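Local coordinates for protein BlEst2 (Bacillus licheniformis, PDB 6WPX) that probably hydrolyses ester bonds as a secreted lipase or esterase, here in its propeptide form, with a C-terminal domain that has autoinhibitory effects, at residues H132-Y135 and H136-E139; A216-F219 and G220-L224; N261-F264 and P265-P269. One frame throughout, in Å; residues are numbered along the deposited sequence.

Contact 1. Residues H132-Y135 and H136-E139; sequences HNAY and HYVE
Tyr137 N reaches back to Ala134 O in a nearly straight hydrogen bond of 2.9 Å (164° at the hydrogen), and Val138 N reaches Tyr135 O at a longer 3.3 Å. These i to i+3 bonds make two overlapping beta turns, the first of 3-10 (type III) character and the second close to type I, that carry the chain from helix 121-131 into strand 138-144. Asn133, a residue type that tolerates positive phi, leads in; its OD1 is taken by Asn196 ND2. Its carbonyl O lies 3.1 Å from His136 CD2, a probably favourable approach, since that ring carbon is somewhat polarised.

The rings of Tyr135 and His136 run side by side, centroids 4.1 Å apart and planes inclined by 33°, with Tyr135 CZ over one imidazole face. A chi1 of 68° places Tyr135 CG between its own N and carbonyl carbon, folding the ring back over His136 N. Its hydroxyl has a weak hydrogen bond to Lys199 NZ, while Tyr137 OH is bound to Arg103 NH1. The small Ala134 fits its buried methyl among Ala128, Leu129 and Leu102. Two backbone bonds close the turn, further backbone bonds tie Ala134 to Ala128 and Tyr137 to Val113, and the Asn133, Tyr135 and Tyr137 ends bond outward, which implies a corner held both by its own bonds and by its neighbours.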
loop_
_atom_site.group_PDB
_atom_site.type_symbol
_atom_site.label_atom_id
_atom_site.label_comp_id
_atom_site.label_asym_id
_atom_site.label_seq_id
_atom_site.Cartn_x
_atom_site.Cartn_y
_atom_site.Cartn_z
ATOM N N HIS A 132 -20.504 -0.131 12.256
ATOM C CA HIS A 132 -21.828 0.280 11.759
ATOM C C HIS A 132 -22.840 -0.830 11.882
ATOM O O HIS A 132 -23.855 -0.830 11.187
ATOM C CB HIS A 132 -21.740 0.859 10.337
ATOM C CG HIS A 132 -20.902 2.086 10.290
ATOM N ND1 HIS A 132 -19.541 2.014 10.054
ATOM C CD2 HIS A 132 -21.235 3.368 10.549
ATOM C CE1 HIS A 132 -19.100 3.258 10.152
ATOM N NE2 HIS A 132 -20.088 4.104 10.426
ATOM N N ASN A 133 -22.538 -1.803 12.756
ATOM C CA ASN A 133 -23.401 -2.933 13.148
ATOM C C ASN A 133 -24.008 -3.755 11.990
ATOM O O ASN A 133 -25.098 -4.316 12.147
ATOM C CB ASN A 133 -24.514 -2.418 14.084
ATOM C CG ASN A 133 -23.979 -1.591 15.219
ATOM O OD1 ASN A 133 -23.182 -2.061 16.030
ATOM N ND2 ASN A 133 -24.343 -0.323 15.251
ATOM N N ALA A 134 -23.300 -3.838 10.839
ATOM C CA ALA A 134 -23.777 -4.643 9.702
ATOM C C ALA A 134 -23.620 -6.155 9.927
ATOM O O ALA A 134 -24.092 -6.939 9.098
ATOM C CB ALA A 134 -23.080 -4.230 8.415
ATOM N N TYR A 135 -22.993 -6.578 11.057
ATOM C CA TYR A 135 -22.796 -8.012 11.354
ATOM C C TYR A 135 -24.135 -8.792 11.317
ATOM O O TYR A 135 -24.135 -9.976 11.007
ATOM C CB TYR A 135 -22.047 -8.232 12.691
ATOM C CG TYR A 135 -22.844 -7.836 13.914
ATOM C CD1 TYR A 135 -23.691 -8.741 14.541
ATOM C CD2 TYR A 135 -22.754 -6.555 14.442
ATOM C CE1 TYR A 135 -24.470 -8.359 15.637
ATOM C CE2 TYR A 135 -23.496 -6.175 15.555
ATOM C CZ TYR A 135 -24.361 -7.075 16.140
ATOM O OH TYR A 135 -25.065 -6.670 17.244
ATOM N N HIS A 136 -25.272 -8.112 11.610
ATOM C CA HIS A 136 -26.622 -8.704 11.576
ATOM C C HIS A 136 -26.948 -9.323 10.208
ATOM O O HIS A 136 -27.742 -10.259 10.131
ATOM C CB HIS A 136 -27.679 -7.607 11.872
ATOM C CG HIS A 136 -27.620 -7.053 13.266
ATOM N ND1 HIS A 136 -27.966 -7.821 14.368
ATOM C CD2 HIS A 136 -27.258 -5.823 13.692
ATOM C CE1 HIS A 136 -27.782 -7.045 15.418
ATOM N NE2 HIS A 136 -27.356 -5.832 15.059
ATOM N N TYR A 137 -26.344 -8.779 9.124
ATOM C CA TYR A 137 -26.656 -9.150 7.748
ATOM C C TYR A 137 -25.625 -10.014 7.080
ATOM O O TYR A 137 -25.818 -10.431 5.936
ATOM C CB TYR A 137 -26.911 -7.861 6.925
ATOM C CG TYR A 137 -27.771 -6.849 7.662
ATOM C CD1 TYR A 137 -29.078 -7.156 8.038
ATOM C CD2 TYR A 137 -27.247 -5.624 8.070
ATOM C CE1 TYR A 137 -29.856 -6.258 8.768
ATOM C CE2 TYR A 137 -28.014 -4.715 8.802
ATOM C CZ TYR A 137 -29.323 -5.034 9.139
ATOM O OH TYR A 137 -30.103 -4.155 9.846
ATOM N N VAL A 138 -24.510 -10.267 7.776
ATOM C CA VAL A 138 -23.353 -10.962 7.209
ATOM C C VAL A 138 -22.956 -12.164 8.018
ATOM O O VAL A 138 -22.831 -12.070 9.233
ATOM C CB VAL A 138 -22.165 -9.961 7.015
ATOM C CG1 VAL A 138 -20.899 -10.659 6.489
ATOM C CG2 VAL A 138 -22.558 -8.800 6.102
ATOM N N GLU A 139 -22.696 -13.286 7.328
ATOM C CA GLU A 139 -22.276 -14.543 7.941
ATOM C C GLU A 139 -20.752 -14.591 8.080
ATOM O O GLU A 139 -20.236 -15.069 9.096
ATOM C CB GLU A 139 -22.831 -15.730 7.119
ATOM C CG GLU A 139 -22.738 -17.087 7.807
ATOM C CD GLU A 139 -21.533 -17.901 7.363
ATOM O OE1 GLU A 139 -21.165 -17.824 6.170
ATOM O OE2 GLU A 139 -20.954 -18.615 8.211
#

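Contact 2. Residues A216-F219 and G220-L224; sequences ALFF and GGVYL
Val222 N donates to Phe218 O at 2.9 Å and Tyr223 N to Phe219 O at 2.9 Å; these i to i+4 bonds run through alpha helix 218-224, the helix of the beta-alpha-beta unit between strands 201-205 and 245-246. Leu217 holds the N-cap position, and its O takes a more bent bond (145°) from Gly221 N. Glycine suits position 221, because a beta carbon there would come too close to Leu217 O.

Outward from the backbone, Val222 CG1 sits over one face of the Phe218 ring in a CH-pi contact, 3.9 Å from the centroid. With CG anti to the backbone N (chi1 161°), Phe219 turns its ring alongside Tyr223, ring centroids 5.7 Å apart and planes inclined by 44°, with Tyr223 CB over the Phe219 ring. Phe219 also meets Leu156 of helix 152-157, and Leu319, Ile382 and His317 of the C-terminal strands, a junction consistent with the autoinhibitory role of that domain. Cutting Phe219 back to an alanine would probably open a gap beside Tyr223 and deprive His317 of its edge-to-face partner. The second methyl of Val222, CG2, rests 3.5 Å from Phe219 O.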
loop_
_atom_site.group_PDB
_atom_site.type_symbol
_atom_site.label_atom_id
_atom_site.label_comp_id
_atom_site.label_asym_id
_atom_site.label_seq_id
_atom_site.Cartn_x
_atom_site.Cartn_y
_atom_site.Cartn_z
ATOM N N ALA A 216 2.767 -2.593 -14.658
ATOM C CA ALA A 216 2.240 -1.668 -13.647
ATOM C C ALA A 216 2.527 -2.012 -12.174
ATOM O O ALA A 216 2.365 -1.133 -11.331
ATOM C CB ALA A 216 0.744 -1.485 -13.835
ATOM N N LEU A 217 2.885 -3.254 -11.840
ATOM C CA LEU A 217 3.145 -3.559 -10.412
ATOM C C LEU A 217 4.611 -3.900 -10.149
ATOM O O LEU A 217 4.943 -4.440 -9.090
ATOM C CB LEU A 217 2.196 -4.672 -9.896
ATOM C CG LEU A 217 0.686 -4.343 -9.853
ATOM C CD1 LEU A 217 -0.150 -5.638 -9.734
ATOM C CD2 LEU A 217 0.356 -3.419 -8.688
ATOM N N PHE A 218 5.485 -3.571 -11.095
ATOM C CA PHE A 218 6.938 -3.768 -10.901
ATOM C C PHE A 218 7.430 -2.796 -9.816
ATOM O O PHE A 218 7.950 -3.258 -8.827
ATOM C CB PHE A 218 7.747 -3.568 -12.179
ATOM C CG PHE A 218 9.206 -3.844 -11.950
ATOM C CD1 PHE A 218 9.646 -5.123 -11.664
ATOM C CD2 PHE A 218 10.138 -2.823 -11.943
ATOM C CE1 PHE A 218 10.984 -5.379 -11.435
ATOM C CE2 PHE A 218 11.479 -3.079 -11.727
ATOM C CZ PHE A 218 11.895 -4.354 -11.462
ATOM N N PHE A 219 7.251 -1.492 -10.028
ATOM C CA PHE A 219 7.673 -0.476 -9.034
ATOM C C PHE A 219 7.089 -0.796 -7.655
ATOM O O PHE A 219 7.849 -0.907 -6.749
ATOM C CB PHE A 219 7.335 0.964 -9.413
ATOM C CG PHE A 219 7.362 1.874 -8.212
ATOM C CD1 PHE A 219 8.553 2.191 -7.590
ATOM C CD2 PHE A 219 6.189 2.361 -7.661
ATOM C CE1 PHE A 219 8.570 2.989 -6.462
ATOM C CE2 PHE A 219 6.215 3.172 -6.540
ATOM C CZ PHE A 219 7.406 3.479 -5.938
ATOM N N GLY A 220 5.765 -0.907 -7.545
ATOM C CA GLY A 220 5.115 -1.236 -6.271
ATOM C C GLY A 220 5.715 -2.486 -5.639
ATOM O O GLY A 220 5.946 -2.487 -4.472
ATOM N N GLY A 221 5.934 -3.517 -6.451
ATOM C CA GLY A 221 6.512 -4.772 -5.978
ATOM C C GLY A 221 7.914 -4.643 -5.408
ATOM O O GLY A 221 8.178 -5.111 -4.301
ATOM N N VAL A 222 8.820 -3.994 -6.138
ATOM C CA VAL A 222 10.211 -3.834 -5.683
ATOM C C VAL A 222 10.281 -2.829 -4.532
ATOM O O VAL A 222 11.110 -2.985 -3.663
ATOM C CB VAL A 222 11.236 -3.545 -6.821
ATOM C CG1 VAL A 222 11.222 -4.660 -7.878
ATOM C CG2 VAL A 222 10.988 -2.204 -7.466
ATOM N N TYR A 223 9.382 -1.839 -4.500
ATOM C CA TYR A 223 9.307 -0.922 -3.360
ATOM C C TYR A 223 8.898 -1.731 -2.119
ATOM O O TYR A 223 9.559 -1.684 -1.089
ATOM C CB TYR A 223 8.305 0.216 -3.604
ATOM C CG TYR A 223 8.415 1.276 -2.528
ATOM C CD1 TYR A 223 9.398 2.264 -2.588
ATOM C CD2 TYR A 223 7.588 1.246 -1.411
ATOM C CE1 TYR A 223 9.550 3.192 -1.562
ATOM C CE2 TYR A 223 7.699 2.198 -0.403
ATOM C CZ TYR A 223 8.696 3.149 -0.469
ATOM O OH TYR A 223 8.786 4.066 0.537
ATOM N N LEU A 224 7.808 -2.488 -2.228
ATOM C CA LEU A 224 7.323 -3.262 -1.092
ATOM C C LEU A 224 8.226 -4.446 -0.735
ATOM O O LEU A 224 8.201 -4.878 0.416
ATOM C CB LEU A 224 5.869 -3.695 -1.295
ATOM C CG LEU A 224 4.843 -2.582 -1.370
ATOM C CD1 LEU A 224 3.481 -3.153 -1.631
ATOM C CD2 LEU A 224 4.806 -1.725 -0.082
#

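Contact 3. Residues N261-F264 and P265-P269; sequences NLTF and PVFMP
Thr263 O is shared by two backbone donors of the following turn: Phe267 N bonds to it at 2.9 Å, nearly straight (163°), while Val266 N, also at 2.9 Å, arrives so bent that its bond is weak. Met268 N adds another weak bond, to Phe264 O. Pro265 N has no hydrogen to give and Val266 N turns to Thr263 O rather than to the turn before, and the helix is kinked here; Pro265 CD lies 3.8 Å from Asn261 O, where a helical N-H would otherwise point. Among side-chain polar groups, the hydroxyl OG1 of the buried Thr263 is satisfied by Ile257 O, in the loop just before the helix.

The aromatic contacts centre on Phe264 and Phe267, whose side chains cross at about a right angle with ring planes at 67°. Phe264 CD2 meets Phe267 CE1 at 3.5 Å, and Phe264 CA lies over the face of the Phe267 ring, 3.9 Å from its centroid, as a CH-pi contact. A chi1 of 62°, uncommon in helices, swings the Phe267 ring back along the preceding turn to lie beside Thr263 O.

Apolar and sulfur contacts complete the set. Met268 brings SD to 3.9 Å from Phe264 CE1, a Met-aromatic contact; the flexible thioether can bend to reach the ring obliquely. Large flat side chains suit this face: Phe264 also touches Ile50 and Met69, and Phe267 touches Phe52, Ile142 and Leu144. A helix laid with its aromatic side on the mostly parallel central sheet, beside helix 69-75, is consistent with one of the flanking helices of the three-layer alpha/beta-hydrolase sandwich.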
loop_
_atom_site.group_PDB
_atom_site.type_symbol
_atom_site.label_atom_id
_atom_site.label_comp_id
_atom_site.label_asym_id
_atom_site.label_seq_id
_atom_site.Cartn_x
_atom_site.Cartn_y
_atom_site.Cartn_z
ATOM N N ASN A 261 -11.732 -16.787 -12.450
ATOM C CA ASN A 261 -11.163 -18.101 -12.798
ATOM C C ASN A 261 -9.951 -18.488 -11.936
ATOM O O ASN A 261 -9.696 -19.667 -11.746
ATOM C CB ASN A 261 -10.826 -18.192 -14.284
ATOM C CG ASN A 261 -9.674 -17.311 -14.696
ATOM O OD1 ASN A 261 -9.700 -16.094 -14.529
ATOM N ND2 ASN A 261 -8.645 -17.910 -15.252
ATOM N N LEU A 262 -9.233 -17.507 -11.404
ATOM C CA LEU A 262 -8.071 -17.775 -10.589
ATOM C C LEU A 262 -8.415 -17.973 -9.111
ATOM O O LEU A 262 -7.938 -18.926 -8.511
ATOM C CB LEU A 262 -7.014 -16.645 -10.738
ATOM C CG LEU A 262 -6.387 -16.418 -12.154
ATOM C CD1 LEU A 262 -5.341 -15.291 -12.106
ATOM C CD2 LEU A 262 -5.716 -17.699 -12.697
ATOM N N THR A 263 -9.207 -17.080 -8.517
ATOM C CA THR A 263 -9.410 -17.134 -7.060
ATOM C C THR A 263 -10.780 -17.592 -6.588
ATOM O O THR A 263 -10.846 -18.074 -5.454
ATOM C CB THR A 263 -9.045 -15.815 -6.401
ATOM O OG1 THR A 263 -9.819 -14.775 -6.996
ATOM C CG2 THR A 263 -7.537 -15.522 -6.498
ATOM N N PHE A 264 -11.852 -17.488 -7.407
ATOM C CA PHE A 264 -13.124 -18.021 -6.926
ATOM C C PHE A 264 -12.981 -19.503 -6.500
ATOM O O PHE A 264 -13.436 -19.820 -5.398
ATOM C CB PHE A 264 -14.286 -17.875 -7.932
ATOM C CG PHE A 264 -15.604 -18.266 -7.314
ATOM C CD1 PHE A 264 -16.021 -19.598 -7.307
ATOM C CD2 PHE A 264 -16.418 -17.307 -6.703
ATOM C CE1 PHE A 264 -17.198 -19.976 -6.655
ATOM C CE2 PHE A 264 -17.601 -17.685 -6.057
ATOM C CZ PHE A 264 -17.988 -19.025 -6.051
ATOM N N PRO A 265 -12.377 -20.423 -7.297
ATOM C CA PRO A 265 -12.264 -21.819 -6.825
ATOM C C PRO A 265 -11.447 -21.940 -5.529
ATOM O O PRO A 265 -11.701 -22.851 -4.727
ATOM C CB PRO A 265 -11.548 -22.525 -7.992
ATOM C CG PRO A 265 -11.695 -21.658 -9.149
ATOM C CD PRO A 265 -11.745 -20.272 -8.636
ATOM N N VAL A 266 -10.496 -20.982 -5.302
ATOM C CA VAL A 266 -9.625 -20.960 -4.131
ATOM C C VAL A 266 -10.407 -20.543 -2.882
ATOM O O VAL A 266 -10.309 -21.217 -1.870
ATOM C CB VAL A 266 -8.334 -20.110 -4.331
ATOM C CG1 VAL A 266 -7.470 -20.132 -3.051
ATOM C CG2 VAL A 266 -7.532 -20.609 -5.542
ATOM N N PHE A 267 -11.190 -19.463 -2.944
ATOM C CA PHE A 267 -11.953 -19.091 -1.752
ATOM C C PHE A 267 -13.300 -19.805 -1.672
ATOM O O PHE A 267 -13.950 -19.690 -0.651
ATOM C CB PHE A 267 -12.082 -17.560 -1.586
ATOM C CG PHE A 267 -12.816 -16.796 -2.664
ATOM C CD1 PHE A 267 -14.205 -16.872 -2.773
ATOM C CD2 PHE A 267 -12.130 -15.917 -3.510
ATOM C CE1 PHE A 267 -14.883 -16.150 -3.756
ATOM C CE2 PHE A 267 -12.815 -15.193 -4.490
ATOM C CZ PHE A 267 -14.184 -15.307 -4.601
ATOM N N MET A 268 -13.721 -20.559 -2.702
ATOM C CA MET A 268 -15.003 -21.297 -2.666
ATOM C C MET A 268 -15.141 -22.185 -1.398
ATOM O O MET A 268 -16.170 -22.058 -0.729
ATOM C CB MET A 268 -15.301 -22.066 -3.933
ATOM C CG MET A 268 -16.709 -22.711 -3.921
ATOM S SD MET A 268 -17.093 -23.624 -5.411
ATOM C CE MET A 268 -15.897 -24.983 -5.305
ATOM N N PRO A 269 -14.130 -22.982 -0.979
ATOM C CA PRO A 269 -14.276 -23.717 0.301
ATOM C C PRO A 269 -14.400 -22.759 1.497
ATOM O O PRO A 269 -15.062 -23.091 2.467
ATOM C CB PRO A 269 -12.973 -24.534 0.417
ATOM C CG PRO A 269 -12.065 -23.961 -0.542
ATOM C CD PRO A 269 -12.839 -23.300 -1.629
#

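In the fold
Running from the N terminus, the three contacts come in series, each closing before the next opens, so none nests in or crosses another. Contact 1 closes a short corner, joining helix 121-131 to strand 138-144 at the periphery, its centre about 27 Å from the centre of the chain. Contact 2, its centre about 10 Å from the centre of the chain, winds the start of helix 218-224 where the alpha/beta domain meets the C-terminal strands. Contact 3 winds helix 260-267 against the central sheet. It reaches the same strand, 138-144, that contact 1 leads into, though nearest atoms remain about 9 Å apart. Contacts 1 and 2 are farthest separated, with centres about 35 Å apart.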